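Local coordinates for protein 4-hydroxy-tetrahydrodipicolinate synthase (Thermotoga maritima, PDB 1O5K) that catalyses the condensation of pyruvate with aspartate semialdehyde to 4-hydroxy-tetrahydrodipicolinate, a step of lysine biosynthesis, probably through a Schiff base on an active-site lysine, at residues Gly18-Thr23 with Gly216-Val221; Leu43-Asn48 with Ala225-Val230; Tyr132-Thr137 with Leu166-Gly171. All coordinates share one frame; numbering follows the deposited sequence.

Contact 1: residues Gly18-Thr23 with Gly216-Val221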
loop_
_atom_site.group_PDB
_atom_site.type_symbol
_atom_site.label_atom_id
_atom_site.label_comp_id
_atom_site.label_asym_id
_atom_site.label_seq_id
_atom_site.Cartn_x
_atom_site.Cartn_y
_atom_site.Cartn_z
ATOM N N GLY A 18 -26.492 -11.364 -9.959
ATOM C CA GLY A 18 -26.156 -12.771 -9.994
ATOM C C GLY A 18 -25.609 -13.133 -8.629
ATOM O O GLY A 18 -24.634 -12.553 -8.187
ATOM N N THR A 19 -26.290 -14.039 -7.926
ATOM C CA THR A 19 -25.856 -14.407 -6.563
ATOM C C THR A 19 -24.729 -15.407 -6.574
ATOM O O THR A 19 -24.855 -16.425 -7.167
ATOM C CB THR A 19 -27.011 -14.971 -5.800
ATOM O OG1 THR A 19 -28.000 -13.913 -5.609
ATOM C CG2 THR A 19 -26.622 -15.400 -4.388
ATOM N N ALA A 20 -23.638 -15.088 -5.883
ATOM C CA ALA A 20 -22.529 -16.032 -5.706
ATOM C C ALA A 20 -22.937 -16.845 -4.486
ATOM O O ALA A 20 -22.701 -16.473 -3.344
ATOM C CB ALA A 20 -21.239 -15.301 -5.482
ATOM N N ILE A 21 -23.584 -17.957 -4.748
ATOM C CA ILE A 21 -24.342 -18.668 -3.697
ATOM C C ILE A 21 -23.383 -19.541 -2.886
ATOM O O ILE A 21 -22.406 -20.073 -3.424
ATOM C CB ILE A 21 -25.508 -19.450 -4.313
ATOM C CG1 ILE A 21 -26.485 -19.888 -3.208
ATOM C CG2 ILE A 21 -25.013 -20.645 -5.169
ATOM C CD1 ILE A 21 -27.823 -20.371 -3.694
ATOM N N VAL A 22 -23.597 -19.563 -1.568
ATOM C CA VAL A 22 -22.864 -20.468 -0.674
ATOM C C VAL A 22 -23.170 -21.953 -0.960
ATOM O O VAL A 22 -24.152 -22.295 -1.597
ATOM C CB VAL A 22 -23.140 -20.198 0.826
ATOM C CG1 VAL A 22 -22.825 -18.756 1.248
ATOM C CG2 VAL A 22 -24.580 -20.547 1.165
ATOM N N THR A 23 -22.233 -22.803 -0.535
ATOM C CA THR A 23 -22.357 -24.228 -0.558
ATOM C C THR A 23 -22.621 -24.679 0.893
ATOM O O THR A 23 -21.696 -24.766 1.674
ATOM C CB THR A 23 -21.062 -24.862 -1.126
ATOM O OG1 THR A 23 -20.833 -24.391 -2.471
ATOM C CG2 THR A 23 -21.245 -26.358 -1.250
ATOM N N GLY A 216 -24.247 -4.651 -13.546
ATOM C CA GLY A 216 -24.764 -5.237 -12.351
ATOM C C GLY A 216 -23.688 -5.759 -11.438
ATOM O O GLY A 216 -22.599 -5.191 -11.327
ATOM N N VAL A 217 -23.999 -6.857 -10.771
ATOM C CA VAL A 217 -23.167 -7.383 -9.708
ATOM C C VAL A 217 -23.282 -8.886 -9.558
ATOM O O VAL A 217 -24.349 -9.450 -9.720
ATOM C CB VAL A 217 -23.461 -6.715 -8.334
ATOM C CG1 VAL A 217 -24.954 -6.856 -7.965
ATOM C CG2 VAL A 217 -22.547 -7.243 -7.193
ATOM N N ILE A 218 -22.131 -9.523 -9.336
ATOM C CA ILE A 218 -22.092 -10.904 -8.904
ATOM C C ILE A 218 -21.816 -10.805 -7.387
ATOM O O ILE A 218 -20.718 -10.431 -6.949
ATOM C CB ILE A 218 -21.090 -11.751 -9.673
ATOM C CG1 ILE A 218 -21.558 -11.897 -11.141
ATOM C CG2 ILE A 218 -20.980 -13.129 -8.959
ATOM C CD1 ILE A 218 -20.488 -12.481 -12.109
ATOM N N SER A 219 -22.899 -11.039 -6.634
ATOM C CA SER A 219 -23.065 -10.572 -5.261
ATOM C C SER A 219 -22.892 -11.627 -4.201
ATOM O O SER A 219 -23.316 -12.743 -4.341
ATOM C CB SER A 219 -24.489 -10.006 -5.114
ATOM O OG SER A 219 -24.732 -9.489 -3.817
ATOM N N VAL A 220 -22.340 -11.196 -3.084
ATOM C CA VAL A 220 -22.351 -12.009 -1.831
ATOM C C VAL A 220 -23.592 -11.634 -0.981
ATOM O O VAL A 220 -24.328 -12.485 -0.444
ATOM C CB VAL A 220 -21.110 -11.719 -1.073
ATOM C CG1 VAL A 220 -21.151 -12.314 0.346
ATOM C CG2 VAL A 220 -19.865 -12.269 -1.841
ATOM N N VAL A 221 -23.814 -10.333 -0.847
ATOM C CA VAL A 221 -24.926 -9.809 -0.052
ATOM C C VAL A 221 -26.281 -10.344 -0.474
ATOM O O VAL A 221 -27.173 -10.491 0.367
ATOM C CB VAL A 221 -24.973 -8.218 -0.082
ATOM C CG1 VAL A 221 -26.150 -7.744 0.711
ATOM C CG2 VAL A 221 -23.702 -7.582 0.514
#
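G18, A20 and S219 carry this junction, in which residues 18-20 of strand 16-20 run parallel to strand 216-219, the two short axes inclined by 23°. G18 uses both of its backbone polar groups. Its N donates to V217 O over 2.9 Å in an almost perfectly straight bond (178° at the hydrogen), approaching nearly along the C=O axis. Its O then takes the N-H of S219, with N and O 2.8 Å apart. The same carbonyl oxygen G18 O also receives a CA-H contact from I218 CA at 3.1 Å. Having no side chain, G18 suits a place where the strands lie close and its neighbour I218 already fills the same face of the sheet. A20 continues the parallel pattern one step on, its N bonding to S219 O at 2.8 Å in the carbonyl plane. Its methyl is small enough to sit against the edge of the other strand: A20 CB lies 4.1 Å from I218 CG2, the branch set anti to the backbone N. S219 turns to the other face, shared with T19. Its hydroxyl, anti to the backbone N (chi1 -178°), bonds to D203 OD1 and to the N of S222, which holds the turn after the strand. The carboxamide of N223 then links A20 O, V220 O and V22 N.

Strands 16-20 and 216-219 are the first and last of a TIM barrel, and this pairing closes it. Since the grip is almost wholly backbone to backbone, buried peptide groups are satisfied by one another, and the pair also lies at the predicted pyruvate site: I218 is predicted to bind pyruvate, and A20 packs near T56, another residue predicted to bind pyruvate.

Contact 2: residues Leu43-Asn48 with Ala225-Val230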
loop_
_atom_site.group_PDB
_atom_site.type_symbol
_atom_site.label_atom_id
_atom_site.label_comp_id
_atom_site.label_asym_id
_atom_site.label_seq_id
_atom_site.Cartn_x
_atom_site.Cartn_y
_atom_site.Cartn_z
ATOM N N LEU A 43 -34.651 -17.147 -6.225
ATOM C CA LEU A 43 -35.543 -17.159 -7.372
ATOM C C LEU A 43 -36.762 -16.316 -7.085
ATOM O O LEU A 43 -37.205 -15.542 -7.933
ATOM C CB LEU A 43 -35.991 -18.574 -7.707
ATOM C CG LEU A 43 -34.933 -19.419 -8.446
ATOM C CD1 LEU A 43 -35.347 -20.885 -8.441
ATOM C CD2 LEU A 43 -34.677 -18.898 -9.868
ATOM N N GLU A 44 -37.276 -16.451 -5.867
ATOM C CA GLU A 44 -38.503 -15.769 -5.474
ATOM C C GLU A 44 -38.320 -14.257 -5.321
ATOM O O GLU A 44 -39.282 -13.502 -5.340
ATOM C CB GLU A 44 -39.043 -16.351 -4.164
ATOM N N ASN A 45 -37.095 -13.830 -5.115
ATOM C CA ASN A 45 -36.755 -12.417 -4.930
ATOM C C ASN A 45 -36.124 -11.727 -6.131
ATOM O O ASN A 45 -35.550 -10.635 -5.996
ATOM C CB ASN A 45 -35.917 -12.287 -3.665
ATOM C CG ASN A 45 -36.764 -12.421 -2.443
ATOM O OD1 ASN A 45 -37.609 -11.544 -2.184
ATOM N ND2 ASN A 45 -36.647 -13.562 -1.739
ATOM N N GLY A 46 -36.221 -12.351 -7.314
ATOM C CA GLY A 46 -35.898 -11.635 -8.556
ATOM C C GLY A 46 -34.459 -11.579 -9.002
ATOM O O GLY A 46 -34.100 -10.802 -9.902
ATOM N N VAL A 47 -33.612 -12.406 -8.395
ATOM C CA VAL A 47 -32.232 -12.534 -8.826
ATOM C C VAL A 47 -32.174 -13.036 -10.273
ATOM O O VAL A 47 -33.006 -13.831 -10.693
ATOM C CB VAL A 47 -31.501 -13.432 -7.773
ATOM C CG1 VAL A 47 -30.267 -14.063 -8.253
ATOM C CG2 VAL A 47 -31.239 -12.580 -6.528
ATOM N N ASN A 48 -31.192 -12.551 -11.031
ATOM C CA ASN A 48 -31.150 -12.769 -12.450
ATOM C C ASN A 48 -30.156 -13.832 -12.929
ATOM O O ASN A 48 -30.168 -14.172 -14.081
ATOM C CB ASN A 48 -30.928 -11.451 -13.182
ATOM C CG ASN A 48 -32.281 -10.713 -13.400
ATOM O OD1 ASN A 48 -33.325 -11.352 -13.417
ATOM N ND2 ASN A 48 -32.253 -9.429 -13.523
ATOM N N ALA A 225 -29.911 -10.792 1.268
ATOM C CA ALA A 225 -30.798 -9.697 0.914
ATOM C C ALA A 225 -30.974 -9.571 -0.601
ATOM O O ALA A 225 -30.628 -8.537 -1.185
ATOM C CB ALA A 225 -30.187 -8.417 1.477
ATOM N N PRO A 226 -31.513 -10.605 -1.245
ATOM C CA PRO A 226 -31.639 -10.615 -2.689
ATOM C C PRO A 226 -32.527 -9.502 -3.215
ATOM O O PRO A 226 -32.174 -8.858 -4.191
ATOM C CB PRO A 226 -32.223 -12.008 -2.989
ATOM C CG PRO A 226 -32.908 -12.391 -1.726
ATOM C CD PRO A 226 -32.004 -11.861 -0.650
ATOM N N LYS A 227 -33.670 -9.272 -2.587
ATOM C CA LYS A 227 -34.593 -8.255 -3.111
ATOM C C LYS A 227 -33.987 -6.878 -3.089
ATOM O O LYS A 227 -34.191 -6.110 -4.039
ATOM C CB LYS A 227 -35.876 -8.248 -2.288
ATOM C CG LYS A 227 -36.915 -7.184 -2.639
ATOM C CD LYS A 227 -38.159 -7.498 -1.792
ATOM C CE LYS A 227 -38.917 -6.263 -1.357
ATOM N NZ LYS A 227 -39.984 -6.639 -0.370
ATOM N N GLN A 228 -33.229 -6.581 -2.038
ATOM C CA GLN A 228 -32.594 -5.260 -1.875
ATOM C C GLN A 228 -31.493 -5.045 -2.891
ATOM O O GLN A 228 -31.403 -3.963 -3.523
ATOM C CB GLN A 228 -32.086 -5.087 -0.428
ATOM C CG GLN A 228 -33.206 -5.048 0.581
ATOM C CD GLN A 228 -33.939 -6.381 0.832
ATOM O OE1 GLN A 228 -33.347 -7.477 0.809
ATOM N NE2 GLN A 228 -35.248 -6.276 1.088
ATOM N N MET A 229 -30.650 -6.063 -3.121
ATOM C CA MET A 229 -29.646 -5.918 -4.197
ATOM C C MET A 229 -30.273 -5.809 -5.578
ATOM O O MET A 229 -29.822 -5.039 -6.431
ATOM C CB MET A 229 -28.666 -7.094 -4.183
ATOM C CG MET A 229 -27.753 -7.093 -3.019
ATOM S SD MET A 229 -26.648 -5.593 -2.953
ATOM C CE MET A 229 -25.575 -5.724 -4.304
ATOM N N VAL A 230 -31.361 -6.523 -5.796
ATOM C CA VAL A 230 -32.078 -6.414 -7.065
ATOM C C VAL A 230 -32.614 -5.017 -7.247
ATOM O O VAL A 230 -32.536 -4.474 -8.329
ATOM C CB VAL A 230 -33.222 -7.466 -7.141
ATOM C CG1 VAL A 230 -34.186 -7.203 -8.274
ATOM C CG2 VAL A 230 -32.629 -8.822 -7.298
#
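N45 crosses the ring of P226 obliquely, so that N45 CB rests 3.6 Å from P226 CG. Further along the same side chain, N45 OD1 lies beside the aliphatic base of K227, 3.7 Å from its CB; the rest of that lysine leads away, as suits an exposed residue. V47 supplies a second apolar touch, its CG2 branch lying 3.7 Å from P226 CB. The same methyl, V47 CG2, also reaches V230 CG2 at 4.1 Å, so one branch bridges the proline and the valine one helical turn later. V230 in turn presses against the backbone: its CG2 is 3.6 Å from G46 O and nearly as close to N45 O. The contact is thus van der Waals packing.

Several features place these groups. N45 follows the last turn of helix 32-44, with CG beside its own N (chi1 -75°), and N45 ND2 bonds back to Y41 O, which fixes the carboxamide and leaves CB to face the proline. G46 then takes a positive phi of 85°, a conformation that comes easily to glycine, and redirects the chain so that the CG2 branch of V47 lies against P226 and V230. On the other side A225 is the N-cap of helix 226-237, and P226 occupies the first turn, where the missing N-H costs nothing. V230 N bonds to P226 O at 2.9 Å, holding the two apolar residues on one side of the helix.

Around these residues, P226 also leans on Y41 and Q42 of helix 32-44, and V47 and V230 reach T19 and V17 of strand 16-20. M229 packs on helix 241-257 as well as on V17, so helix 226-237 is wedged between that helix, the barrel wall and the end of helix 32-44.

Contact 3: residues Tyr132-Thr137 with Leu166-Gly171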
loop_
_atom_site.group_PDB
_atom_site.type_symbol
_atom_site.label_atom_id
_atom_site.label_comp_id
_atom_site.label_asym_id
_atom_site.label_seq_id
_atom_site.Cartn_x
_atom_site.Cartn_y
_atom_site.Cartn_z
ATOM N N TYR A 132 -6.611 -20.056 -24.722
ATOM C CA TYR A 132 -6.559 -21.512 -24.745
ATOM C C TYR A 132 -7.910 -22.094 -24.402
ATOM O O TYR A 132 -8.418 -22.975 -25.098
ATOM C CB TYR A 132 -5.524 -22.051 -23.774
ATOM C CG TYR A 132 -5.314 -23.557 -23.842
ATOM C CD1 TYR A 132 -4.452 -24.117 -24.782
ATOM C CD2 TYR A 132 -5.963 -24.412 -22.961
ATOM C CE1 TYR A 132 -4.244 -25.506 -24.842
ATOM C CE2 TYR A 132 -5.778 -25.789 -23.030
ATOM C CZ TYR A 132 -4.908 -26.318 -23.960
ATOM O OH TYR A 132 -4.710 -27.671 -24.020
ATOM N N ILE A 133 -8.504 -21.599 -23.326
ATOM C CA ILE A 133 -9.800 -22.102 -22.882
ATOM C C ILE A 133 -10.941 -21.765 -23.856
ATOM O O ILE A 133 -11.728 -22.630 -24.265
ATOM C CB ILE A 133 -10.099 -21.576 -21.480
ATOM C CG1 ILE A 133 -8.983 -22.010 -20.499
ATOM C CG2 ILE A 133 -11.416 -22.069 -21.024
ATOM C CD1 ILE A 133 -8.902 -21.182 -19.211
ATOM N N SER A 134 -10.966 -20.508 -24.263
ATOM C CA SER A 134 -11.968 -19.976 -25.199
ATOM C C SER A 134 -12.007 -20.795 -26.490
ATOM O O SER A 134 -13.077 -21.059 -27.017
ATOM C CB SER A 134 -11.668 -18.482 -25.458
ATOM O OG SER A 134 -12.352 -17.953 -26.586
ATOM N N GLU A 135 -10.842 -21.173 -27.006
ATOM C CA GLU A 135 -10.751 -21.872 -28.309
ATOM C C GLU A 135 -11.235 -23.310 -28.187
ATOM O O GLU A 135 -11.370 -23.999 -29.188
ATOM C CB GLU A 135 -9.318 -21.849 -28.853
ATOM C CG GLU A 135 -8.797 -20.450 -29.135
ATOM C CD GLU A 135 -7.327 -20.424 -29.599
ATOM O OE1 GLU A 135 -6.515 -21.328 -29.194
ATOM O OE2 GLU A 135 -6.980 -19.458 -30.321
ATOM N N ARG A 136 -11.506 -23.764 -26.965
ATOM C CA ARG A 136 -11.790 -25.159 -26.698
ATOM C C ARG A 136 -13.117 -25.439 -26.003
ATOM O O ARG A 136 -13.354 -26.549 -25.580
ATOM C CB ARG A 136 -10.629 -25.755 -25.905
ATOM C CG ARG A 136 -9.431 -25.993 -26.761
ATOM C CD ARG A 136 -8.103 -26.267 -25.997
ATOM N NE ARG A 136 -6.989 -26.395 -26.950
ATOM C CZ ARG A 136 -6.357 -25.384 -27.561
ATOM N NH1 ARG A 136 -6.696 -24.113 -27.362
ATOM N NH2 ARG A 136 -5.365 -25.647 -28.390
ATOM N N THR A 137 -13.990 -24.448 -25.912
ATOM C CA THR A 137 -15.310 -24.646 -25.325
ATOM C C THR A 137 -16.283 -23.812 -26.104
ATOM O O THR A 137 -15.907 -22.776 -26.686
ATOM C CB THR A 137 -15.356 -24.288 -23.802
ATOM O OG1 THR A 137 -16.704 -24.371 -23.316
ATOM C CG2 THR A 137 -14.965 -22.838 -23.507
ATOM N N LEU A 166 -11.612 -12.694 -28.079
ATOM C CA LEU A 166 -12.085 -14.031 -27.672
ATOM C C LEU A 166 -13.586 -13.989 -27.571
ATOM O O LEU A 166 -14.131 -13.519 -26.590
ATOM C CB LEU A 166 -11.428 -14.426 -26.353
ATOM C CG LEU A 166 -9.898 -14.266 -26.316
ATOM C CD1 LEU A 166 -9.409 -14.644 -24.900
ATOM C CD2 LEU A 166 -9.215 -15.078 -27.444
ATOM N N LYS A 167 -14.269 -14.470 -28.601
ATOM C CA LYS A 167 -15.705 -14.175 -28.780
ATOM C C LYS A 167 -16.582 -14.818 -27.718
ATOM O O LYS A 167 -17.648 -14.311 -27.354
ATOM C CB LYS A 167 -16.160 -14.581 -30.180
ATOM C CG LYS A 167 -15.486 -13.796 -31.321
ATOM C CD LYS A 167 -15.206 -12.303 -31.015
ATOM C CE LYS A 167 -14.305 -11.697 -32.091
ATOM N NZ LYS A 167 -14.269 -10.216 -31.959
ATOM N N ASN A 168 -16.070 -15.928 -27.231
ATOM C CA ASN A 168 -16.606 -16.762 -26.177
ATOM C C ASN A 168 -16.489 -16.142 -24.766
ATOM O O ASN A 168 -17.185 -16.552 -23.856
ATOM C CB ASN A 168 -15.676 -17.995 -26.178
ATOM C CG ASN A 168 -16.376 -19.238 -26.381
ATOM O OD1 ASN A 168 -17.171 -19.374 -27.341
ATOM N ND2 ASN A 168 -16.073 -20.224 -25.535
ATOM N N VAL A 169 -15.552 -15.205 -24.557
ATOM C CA VAL A 169 -15.432 -14.520 -23.285
ATOM C C VAL A 169 -16.440 -13.358 -23.363
ATOM O O VAL A 169 -16.307 -12.436 -24.184
ATOM C CB VAL A 169 -14.028 -14.018 -22.991
ATOM C CG1 VAL A 169 -13.996 -13.355 -21.626
ATOM C CG2 VAL A 169 -12.985 -15.174 -23.086
ATOM N N VAL A 170 -17.472 -13.449 -22.546
ATOM C CA VAL A 170 -18.652 -12.606 -22.695
ATOM C C VAL A 170 -18.668 -11.465 -21.672
ATOM O O VAL A 170 -19.410 -10.498 -21.802
ATOM C CB VAL A 170 -19.936 -13.412 -22.603
ATOM C CG1 VAL A 170 -19.957 -14.486 -23.683
ATOM C CG2 VAL A 170 -20.096 -14.017 -21.290
ATOM N N GLY A 171 -17.803 -11.558 -20.688
ATOM C CA GLY A 171 -17.769 -10.516 -19.655
ATOM C C GLY A 171 -16.697 -10.673 -18.609
ATOM O O GLY A 171 -15.867 -11.591 -18.671
#
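N168 holds an unusual chi1 of -123°, close to eclipsing its CA hydrogen, and this swings the carboxamide toward the 134-137 turn. S134 sets OG anti to the backbone N (chi1 165°), against N168 CB. N168 ND2 donates to T137 O over 2.8 Å, a short but bent bond (132° at the hydrogen) whose donor stands well above the carbonyl plane, off the lone pairs. Beside it, the methyl T137 CG2 lies 3.5 Å from N168 ND2, while T137 OG1 is engaged by the N of L139. S134 is small enough to slot between two residues: its OG lies 3.3 Å from N168 CB and 3.7 Å from L166 CB. Each segment contains a type I turn, S134-T137 and L166-V169. On the outer flank R136 NH1 bonds to Y132 O at 3.1 Å and makes a weak salt bridge to E135 OE1, tying the exposed arginine back to the helix.

The two segments are helix-to-strand connections of a (beta/alpha)8 barrel. One leaves helix 123-134 for strand 141-144; the other leaves helix 156-165 for strand 169-171. Asparagine linking adjacent loops by a side-chain to backbone bond here ties successive beta-alpha units at the barrel end remote, as in TIM barrels generally, from catalysis.

Overall arrangement
All three contacts belong to one TIM barrel. Contacts 1 and 2 are neighbours, their centres 10 Å apart, and they touch where T19 meets V47 and where M229 packs against V217, S219 and V221; along the chain their segments alternate, strand 216-219 leading into helix 226-237. Contact 3 lies some 23 Å from contact 1 and 29 Å from contact 2, centre to centre, and touches neither, though it shares the parallel sheet with contact 1. In sequence it is nested within the loops that both others close. Contact 1 thus closes the barrel between its first and last strands, contact 2 packs outside that seam, and contact 3 joins consecutive units.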